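Long-range contact in protein TraR (Escherichia coli, PDB 6PST), which acts as a transcription factor of RNA polymerase and probably relies on a bound zinc ion to hold its zinc finger together: residues Leu35-Cys39 with Thr55-Cys60. Numbering follows the deposited sequence.
Sequences LCEAC and TLCVEC. With ZN (zinc ion), chain K.
Cys36 and Cys39 face Cys57 and Cys60 across a zinc ion, a four-cysteine site consistent with the DksA-type C4 zinc finger. Thiolate sulfurs suit this soft metal: Cys36 SG lies 2.4 Å from zinc ZN and Cys57 SG 2.3 Å. Cys60 SG completes the site, though at 2.9 Å from ZN its bond is long, and at this resolution its exact place is uncertain. Cys36 points SG inward by setting it anti to its backbone N (chi1 174°), whereas Cys39 and Cys57 wedge theirs between N and the carbonyl carbon.

Backbone amides steady two of the sulfurs. Cys36 SG accepts from Ala38 N at 3.0 Å and from Cys39 N, the turn of a zinc knuckle, and these N-H groups would offset part of its negative charge. Cys57, at the N-cap of helix 58-70, accepts from Cys60 N in a straight (175°) but long bond, 3.5 Å from N to SG.

Ala38 turns its methyl toward Cys60 SG and CB, a small residue suited to a place so close to the metal. Farther out, Glu37 N donates to Thr55 O at 3.0 Å, tying the two backbones together. On this more exposed side, which suits a charged residue, the extended Glu37 side chain runs obliquely across Thr55, its carboxylate end against CB and CG2.

Zinc thus joins the loop following helix 5-24 to the start of helix 58-70. Helix 45-50 lies in the connection between them, and its Arg47 hydrogen-bonds Leu56 O.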
# COMPACT_ATOMS: atom_id res chain seq x y z
N LEU A 35 -29.72 -50.30 26.05
CA LEU A 35 -29.27 -50.11 27.43
C LEU A 35 -28.05 -49.20 27.49
O LEU A 35 -27.19 -49.25 26.61
CB LEU A 35 -28.97 -51.44 28.10
CG LEU A 35 -30.19 -52.22 28.61
CD1 LEU A 35 -29.77 -53.45 29.39
CD2 LEU A 35 -31.07 -51.32 29.47
N CYS A 36 -27.97 -48.37 28.53
CA CYS A 36 -26.95 -47.32 28.58
C CYS A 36 -25.56 -47.92 28.69
O CYS A 36 -25.34 -48.89 29.43
CB CYS A 36 -27.21 -46.40 29.77
SG CYS A 36 -25.91 -45.18 30.02
N GLU A 37 -24.61 -47.35 27.95
CA GLU A 37 -23.22 -47.78 28.05
C GLU A 37 -22.48 -47.12 29.20
O GLU A 37 -21.29 -47.36 29.37
CB GLU A 37 -22.49 -47.50 26.74
CG GLU A 37 -23.04 -48.25 25.56
CD GLU A 37 -22.31 -47.89 24.28
OE1 GLU A 37 -21.21 -47.31 24.37
OE2 GLU A 37 -22.84 -48.19 23.19
N ALA A 38 -23.16 -46.28 29.98
CA ALA A 38 -22.54 -45.70 31.16
C ALA A 38 -23.06 -46.37 32.43
O ALA A 38 -22.28 -46.86 33.25
CB ALA A 38 -22.82 -44.19 31.20
N CYS A 39 -24.38 -46.42 32.59
CA CYS A 39 -24.98 -46.96 33.80
C CYS A 39 -25.82 -48.20 33.53
O CYS A 39 -26.51 -48.69 34.44
CB CYS A 39 -25.83 -45.89 34.48
SG CYS A 39 -26.92 -44.98 33.37
N THR A 55 -26.23 -44.06 22.75
CA THR A 55 -25.41 -44.89 23.62
C THR A 55 -25.50 -44.47 25.07
O THR A 55 -25.03 -45.22 25.94
CB THR A 55 -23.95 -44.87 23.16
OG1 THR A 55 -23.52 -43.52 22.99
CG2 THR A 55 -23.80 -45.61 21.85
N LEU A 56 -26.08 -43.31 25.37
CA LEU A 56 -26.17 -42.82 26.73
C LEU A 56 -27.59 -42.39 27.01
O LEU A 56 -28.28 -41.89 26.12
CB LEU A 56 -25.23 -41.64 26.95
CG LEU A 56 -23.81 -41.80 26.42
CD1 LEU A 56 -22.95 -40.61 26.79
CD2 LEU A 56 -23.20 -43.08 26.94
N CYS A 57 -28.04 -42.60 28.24
CA CYS A 57 -29.29 -41.99 28.66
C CYS A 57 -29.10 -40.48 28.75
O CYS A 57 -27.99 -39.95 28.62
CB CYS A 57 -29.75 -42.55 30.00
SG CYS A 57 -28.80 -41.97 31.42
N VAL A 58 -30.20 -39.77 29.00
CA VAL A 58 -30.14 -38.32 28.97
C VAL A 58 -29.28 -37.80 30.11
O VAL A 58 -28.61 -36.77 29.97
CB VAL A 58 -31.55 -37.72 29.01
CG1 VAL A 58 -32.46 -38.57 29.86
CG2 VAL A 58 -31.49 -36.31 29.54
N GLU A 59 -29.24 -38.50 31.24
CA GLU A 59 -28.43 -38.05 32.36
C GLU A 59 -26.95 -38.16 32.05
O GLU A 59 -26.20 -37.18 32.20
CB GLU A 59 -28.78 -38.86 33.61
CG GLU A 59 -30.24 -38.73 34.00
CD GLU A 59 -30.63 -39.71 35.08
OE1 GLU A 59 -29.84 -40.64 35.36
OE2 GLU A 59 -31.72 -39.55 35.66
N CYS A 60 -26.49 -39.33 31.60
CA CYS A 60 -25.08 -39.49 31.27
C CYS A 60 -24.71 -38.63 30.07
O CYS A 60 -23.59 -38.11 29.99
CB CYS A 60 -24.76 -40.95 30.98
SG CYS A 60 -25.39 -42.12 32.18
ZN ZN K . -27.47 -43.90 31.34